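Local structure of gamma-glutamyltranspeptidase (Streptomyces lincolnensis, 6J3A) at residues A314-W319 and P544-P549; A318-G321 and E325-L328; T458-T463 and N471-G476. The protein probably transfers or cleaves gamma-glutamyl-type amide groups, as an LmbA-like homologue in the gamma-glutamyltranspeptidase family of N-terminal nucleophile (Ntn) enzymes. One frame throughout, in Å; residues are numbered along the deposited sequence.

In the fold
Following the chain from the N terminus, the first segment to take part lies at the end of helix 299-319, whose last turns serve two contacts. Contact 2 closes the tight turn after this helix, bringing 318-321 against 325-328. Contact 3 lies further on and closes the loop from 458-463 to 471-476, between strands 454-455 and 486-490. Contact 1 spans the longest stretch: it joins 314-319 to 544-549, in the loop between strands 538-540 and 556-560. Contact 3 falls within that span. The three sites adjoin one another. Tyr548 N probably hydrogen bonds to Gln461 OE1, Phe547 packs on Met462, and Tyr320 O meets Asn471 CB. Together they gather the end of the helix, the turn after it and two later loops.

Contact 1. Residues A314-W319 and P544-P549; sequences ADREAW and PGSFYP
Glu317 meets Pro544 at one corner of its ring, CG. Two parts of its side chain touch this ring carbon: OE1 is 3.4 Å from Pro544 CG, and CG of Glu317 is 3.6 Å from it. The chain leaves the helix with CG anti to the backbone N and then bends at chi2 (54°), which brings the carboxylate round to that corner. Pro544 CG thus touches both the aliphatic part and the carboxylate of the glutamate. The carboxylate has stronger partners outside the two segments. OE1 forms a salt bridge with Arg480, and OE2 accepts from Trp464 NE1.

Arg316 reaches the same loop further along. Its chain bends at chi3 (84°), which swings the guanidinium round to the loop. Pro544 O lies at the guanidinium edge, 3.6 Å from Arg316 NH1. Ser546 OG is equally far from NH1 and approaches obliquely. Both distances are long, and the firmer grip on this arginine is the salt bridge from NH2 to Asp504. Asp504 also accepts from Ser546 N, which places arginine and loop around one carboxylate.

Water fills in where direct bonds are missing. Water 1 donates to Pro544 O at 3.2 Å and accepts a weak bond from Arg316 NH1. Water 2 sits 2.7 Å from Glu317 OE1 and 2.8 Å from Pro544 O, though it has more acceptors around it than protons to give. Pro544 O is therefore the meeting point of both waters. All four touching residues are buried, so the opposite charges of Arg480 and Asp504 probably help to keep the glutamate and arginine ionised. The arrangement is a buried, water-bridged junction of a helix with an interstrand loop, set within the gamma-glutamyltranspeptidase fold of the Ntn clan.

Contact 2. Residues A318-G321 and E325-L328; sequences AWYG and EVPL
Val326 straddles a backbone carbonyl with both its methyl groups. Trp319 O is 3.5 Å from Val326 CG1 and also 3.5 Å from Val326 CG2. CG1 stands anti to the backbone N (chi1 -172°), and this turns the fork of the side chain onto the oxygen. CG2 also lies 3.8 Å from Gly321 O, while CG1 comes within 4.4 Å of Tyr320 CD1.

The Trp319 ring is held between two aliphatic groups. Ala318 CB lies 3.7 Å above one face, and Pro327 CG lies 4.2 Å above the opposite face. Both sit toward the rim. Trp319 CB also touches Pro327 CD, at 4.3 Å. Pro327 is the centre of an inverse gamma turn, closed by a weak bond from Leu328 N to Val326 O at 2.9 Å. It also takes the N-cap position of the next helix.

The contact thus closes the turn between helices 299-319 and 328-331. Trp319 NE1 is bound by Gly355 O, and Tyr320 OH is hydrogen-bonded to Gln284 OE1 on helix 280-288. Tyr320 and Leu328 both rest on Pro280, at the start of that helix.

Contact 3. Residues T458-T463 and N471-G476; sequences TRLQMT and NSLTPG
Leu460 makes the first contact along 458-463: its CD2 methyl meets Leu473 CD1 at 4.2 Å. It belongs to a short 3-10 turn, 459-462.

Met462 follows with the polar link of the contact. Asn471 ND2 donates to Met462 O at 2.7 Å. The bond is short but bent, with an N-H...O angle of 133°, and the donor is tilted 30° from the carbonyl plane. Arg550 adds a weak bond to the same oxygen.

Thr463 comes last and has the most surface buried by this contact. Its hydroxyl sits between the backbone N and the carbonyl carbon (chi1 60°), turned back over the 3-10 turn. OG1 donates to Leu460 O at 2.7 Å, and Thr463 N gives the same oxygen a second bond. Toward 471-476, OG1 packs on Leu473 CB at 3.6 Å. Thr463 CA lies 3.5 Å from Asn471 O, a CA-H...O contact.

Asn471 uses both ends of its amide, since OD1 accepts from Arg480 N. A leucine here would probably cost Met462 O its short bond from the amide and leave Arg480 N without the acceptor it has in OD1.

Both segments lie in the long loop between strands 454-455 and 486-490. Asn471 and Leu473 make backbone bonds with Trp464, while Leu460 and Leu473 pack on Tyr90 of helix 87-92.

Contact 1. Residues A314-W319 and P544-P549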
# COMPACT_ATOMS: atom_id res chain seq x y z
N ALA A 314 11.99 29.32 18.33
CA ALA A 314 12.68 30.18 19.27
C ALA A 314 12.07 30.07 20.66
O ALA A 314 12.79 29.98 21.65
CB ALA A 314 12.61 31.62 18.79
N ASP A 315 10.75 30.09 20.69
CA ASP A 315 10.00 29.95 21.94
C ASP A 315 10.18 28.55 22.51
O ASP A 315 10.32 28.40 23.72
CB ASP A 315 8.50 30.26 21.74
CG ASP A 315 8.17 31.76 21.87
OD1 ASP A 315 9.05 32.57 22.29
OD2 ASP A 315 7.00 32.12 21.57
N ARG A 316 10.19 27.54 21.64
CA ARG A 316 10.52 26.16 22.03
C ARG A 316 11.87 26.07 22.78
O ARG A 316 11.96 25.49 23.86
CB ARG A 316 10.55 25.25 20.82
CG ARG A 316 10.78 23.79 21.15
CD ARG A 316 11.16 22.97 19.93
NE ARG A 316 12.60 23.05 19.64
CZ ARG A 316 13.25 22.24 18.80
NH1 ARG A 316 14.56 22.41 18.62
NH2 ARG A 316 12.63 21.26 18.16
N GLU A 317 12.89 26.66 22.18
CA GLU A 317 14.24 26.66 22.75
C GLU A 317 14.33 27.41 24.08
O GLU A 317 14.96 26.94 25.03
CB GLU A 317 15.23 27.29 21.77
CG GLU A 317 16.69 27.14 22.19
CD GLU A 317 17.06 25.70 22.46
OE1 GLU A 317 16.77 24.84 21.60
OE2 GLU A 317 17.60 25.40 23.54
N ALA A 318 13.73 28.59 24.11
CA ALA A 318 13.72 29.45 25.29
C ALA A 318 12.90 28.89 26.45
O ALA A 318 13.33 28.98 27.60
CB ALA A 318 13.21 30.83 24.93
N TRP A 319 11.74 28.34 26.15
CA TRP A 319 10.73 28.05 27.18
C TRP A 319 10.44 26.58 27.46
O TRP A 319 9.99 26.25 28.56
CB TRP A 319 9.43 28.80 26.85
CG TRP A 319 9.66 30.29 26.76
CD1 TRP A 319 9.61 31.08 25.65
CD2 TRP A 319 10.04 31.15 27.84
NE1 TRP A 319 9.91 32.37 25.96
CE2 TRP A 319 10.19 32.44 27.30
CE3 TRP A 319 10.27 30.94 29.21
CZ2 TRP A 319 10.56 33.54 28.09
CZ3 TRP A 319 10.64 32.02 29.99
CH2 TRP A 319 10.77 33.31 29.43
N PRO A 544 18.66 26.22 17.12
CA PRO A 544 19.58 25.16 17.58
C PRO A 544 18.96 23.77 17.55
O PRO A 544 17.90 23.55 18.16
CB PRO A 544 19.91 25.57 19.02
CG PRO A 544 18.81 26.48 19.42
CD PRO A 544 18.39 27.20 18.18
N GLY A 545 19.62 22.85 16.85
CA GLY A 545 19.12 21.48 16.70
C GLY A 545 19.09 20.74 18.03
O GLY A 545 19.88 21.04 18.93
N SER A 546 18.18 19.78 18.14
CA SER A 546 18.06 18.93 19.33
C SER A 546 19.20 17.90 19.51
O SER A 546 19.42 17.43 20.64
CB SER A 546 16.70 18.21 19.32
OG SER A 546 15.66 19.12 19.66
N PHE A 547 19.92 17.58 18.42
CA PHE A 547 20.92 16.50 18.39
C PHE A 547 22.35 17.02 18.45
O PHE A 547 22.68 18.01 17.78
CB PHE A 547 20.75 15.68 17.10
CG PHE A 547 19.42 15.01 16.99
CD1 PHE A 547 19.18 13.82 17.68
CD2 PHE A 547 18.40 15.57 16.23
CE1 PHE A 547 17.94 13.20 17.59
CE2 PHE A 547 17.16 14.95 16.14
CZ PHE A 547 16.93 13.77 16.83
N TYR A 548 23.18 16.33 19.24
CA TYR A 548 24.62 16.58 19.33
C TYR A 548 25.19 16.57 17.92
O TYR A 548 24.90 15.63 17.20
CB TYR A 548 25.28 15.45 20.13
CG TYR A 548 26.78 15.51 20.17
CD1 TYR A 548 27.43 16.25 21.15
CD2 TYR A 548 27.57 14.84 19.23
CE1 TYR A 548 28.81 16.33 21.19
CE2 TYR A 548 28.95 14.91 19.26
CZ TYR A 548 29.57 15.66 20.26
OH TYR A 548 30.94 15.75 20.34
N PRO A 549 26.00 17.57 17.50
CA PRO A 549 26.57 18.67 18.31
C PRO A 549 25.78 20.01 18.39
O PRO A 549 26.38 21.05 18.71
CB PRO A 549 27.90 18.92 17.57
CG PRO A 549 27.54 18.70 16.14
CD PRO A 549 26.50 17.61 16.12
O HOH W 1 15.13 24.99 18.68
O HOH W 2 17.98 22.56 20.81

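Contact 2. Residues A318-G321 and E325-L328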
# COMPACT_ATOMS: atom_id res chain seq x y z
N ALA A 318 13.73 28.59 24.11
CA ALA A 318 13.72 29.45 25.29
C ALA A 318 12.90 28.89 26.45
O ALA A 318 13.33 28.98 27.60
CB ALA A 318 13.21 30.83 24.93
N TRP A 319 11.74 28.34 26.15
CA TRP A 319 10.73 28.05 27.18
C TRP A 319 10.44 26.58 27.46
O TRP A 319 9.99 26.25 28.56
CB TRP A 319 9.43 28.80 26.85
CG TRP A 319 9.66 30.29 26.76
CD1 TRP A 319 9.61 31.08 25.65
CD2 TRP A 319 10.04 31.15 27.84
NE1 TRP A 319 9.91 32.37 25.96
CE2 TRP A 319 10.19 32.44 27.30
CE3 TRP A 319 10.27 30.94 29.21
CZ2 TRP A 319 10.56 33.54 28.09
CZ3 TRP A 319 10.64 32.02 29.99
CH2 TRP A 319 10.77 33.31 29.43
N TYR A 320 10.72 25.68 26.50
CA TYR A 320 10.27 24.28 26.65
C TYR A 320 11.27 23.45 27.42
O TYR A 320 12.48 23.71 27.40
CB TYR A 320 10.00 23.58 25.31
CG TYR A 320 8.82 24.09 24.51
CD1 TYR A 320 8.36 25.42 24.60
CD2 TYR A 320 8.18 23.25 23.59
CE1 TYR A 320 7.31 25.87 23.82
CE2 TYR A 320 7.13 23.70 22.81
CZ TYR A 320 6.70 25.01 22.92
OH TYR A 320 5.65 25.47 22.15
N GLY A 321 10.75 22.41 28.07
CA GLY A 321 11.55 21.52 28.88
C GLY A 321 10.74 20.94 30.02
O GLY A 321 9.53 21.14 30.09
N GLU A 325 8.56 25.22 35.10
CA GLU A 325 7.20 25.46 34.61
C GLU A 325 7.30 26.13 33.22
O GLU A 325 8.22 26.90 32.96
CB GLU A 325 6.41 26.33 35.60
N VAL A 326 6.37 25.79 32.34
CA VAL A 326 6.33 26.39 31.00
C VAL A 326 5.07 27.26 30.88
O VAL A 326 3.98 26.81 31.25
CB VAL A 326 6.36 25.33 29.88
CG1 VAL A 326 6.53 26.00 28.51
CG2 VAL A 326 7.50 24.35 30.12
N PRO A 327 5.21 28.50 30.36
CA PRO A 327 4.06 29.37 30.28
C PRO A 327 3.33 29.12 28.96
O PRO A 327 3.34 29.96 28.06
CB PRO A 327 4.70 30.76 30.37
CG PRO A 327 5.97 30.60 29.62
CD PRO A 327 6.41 29.16 29.82
N LEU A 328 2.69 27.96 28.88
CA LEU A 328 2.06 27.51 27.64
C LEU A 328 0.81 28.32 27.28
O LEU A 328 0.66 28.78 26.15
CB LEU A 328 1.72 26.03 27.76
CG LEU A 328 1.22 25.32 26.50
CD1 LEU A 328 2.27 25.33 25.41
CD2 LEU A 328 0.81 23.90 26.85

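Contact 3. Residues T458-T463 and N471-G476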
# COMPACT_ATOMS: atom_id res chain seq x y z
N THR A 458 19.62 7.43 23.85
CA THR A 458 20.51 8.59 23.85
C THR A 458 19.77 9.93 23.93
O THR A 458 20.23 10.93 23.37
CB THR A 458 21.37 8.61 22.58
OG1 THR A 458 20.51 8.62 21.43
CG2 THR A 458 22.31 7.39 22.52
N ARG A 459 18.63 9.96 24.63
CA ARG A 459 17.75 11.14 24.58
C ARG A 459 18.22 12.29 25.46
O ARG A 459 17.90 13.45 25.17
CB ARG A 459 16.30 10.77 24.91
CG ARG A 459 15.23 11.77 24.47
CD ARG A 459 15.13 11.96 22.96
NE ARG A 459 14.88 10.69 22.27
CZ ARG A 459 14.74 10.54 20.96
NH1 ARG A 459 14.80 11.58 20.14
NH2 ARG A 459 14.53 9.32 20.47
N LEU A 460 19.00 12.01 26.49
CA LEU A 460 19.61 13.08 27.31
C LEU A 460 20.50 14.02 26.50
O LEU A 460 20.83 15.11 26.97
CB LEU A 460 20.39 12.52 28.50
CG LEU A 460 19.58 11.65 29.46
CD1 LEU A 460 20.43 11.15 30.61
CD2 LEU A 460 18.39 12.41 30.01
N GLN A 461 20.87 13.63 25.29
CA GLN A 461 21.62 14.50 24.38
C GLN A 461 20.95 15.83 24.08
O GLN A 461 21.62 16.78 23.70
CB GLN A 461 21.97 13.77 23.08
CG GLN A 461 20.90 13.75 22.01
CD GLN A 461 21.39 13.04 20.78
OE1 GLN A 461 22.08 13.64 19.94
NE2 GLN A 461 21.07 11.76 20.66
N MET A 462 19.63 15.88 24.26
CA MET A 462 18.84 17.06 23.96
C MET A 462 18.75 18.09 25.09
O MET A 462 18.31 19.21 24.87
CB MET A 462 17.44 16.61 23.54
CG MET A 462 17.47 15.55 22.44
SD MET A 462 15.93 15.43 21.52
CE MET A 462 16.51 14.49 20.12
N THR A 463 19.19 17.71 26.29
CA THR A 463 19.28 18.64 27.42
C THR A 463 20.50 19.53 27.26
O THR A 463 21.32 19.35 26.36
CB THR A 463 19.43 17.89 28.74
OG1 THR A 463 20.63 17.11 28.70
CG2 THR A 463 18.25 16.99 29.00
N ASN A 471 15.19 23.39 30.08
CA ASN A 471 15.78 22.12 29.57
C ASN A 471 17.23 21.84 30.06
O ASN A 471 18.03 21.22 29.34
CB ASN A 471 15.74 22.14 28.03
CG ASN A 471 15.98 20.78 27.40
OD1 ASN A 471 15.59 19.74 27.95
ND2 ASN A 471 16.63 20.77 26.23
N SER A 472 17.55 22.29 31.27
CA SER A 472 18.80 21.96 31.94
C SER A 472 18.74 20.49 32.29
O SER A 472 17.70 20.03 32.74
CB SER A 472 18.95 22.74 33.26
OG SER A 472 19.29 24.10 33.05
N LEU A 473 19.84 19.77 32.08
CA LEU A 473 19.92 18.36 32.46
C LEU A 473 19.60 18.26 33.95
O LEU A 473 20.27 18.88 34.78
CB LEU A 473 21.30 17.79 32.16
CG LEU A 473 21.55 16.36 32.68
CD1 LEU A 473 20.57 15.36 32.08
CD2 LEU A 473 22.99 15.94 32.41
N THR A 474 18.56 17.51 34.28
CA THR A 474 18.05 17.50 35.65
C THR A 474 17.61 16.09 36.06
O THR A 474 16.79 15.48 35.38
CB THR A 474 16.88 18.49 35.83
OG1 THR A 474 17.27 19.80 35.37
CG2 THR A 474 16.48 18.61 37.29
N PRO A 475 18.16 15.58 37.18
CA PRO A 475 17.72 14.28 37.73
C PRO A 475 16.21 14.18 37.92
O PRO A 475 15.61 15.11 38.44
CB PRO A 475 18.41 14.23 39.10
CG PRO A 475 19.61 15.09 38.95
CD PRO A 475 19.26 16.17 37.96
N GLY A 476 15.62 13.08 37.47
CA GLY A 476 14.18 12.82 37.61
C GLY A 476 13.28 13.60 36.64
O GLY A 476 12.06 13.63 36.81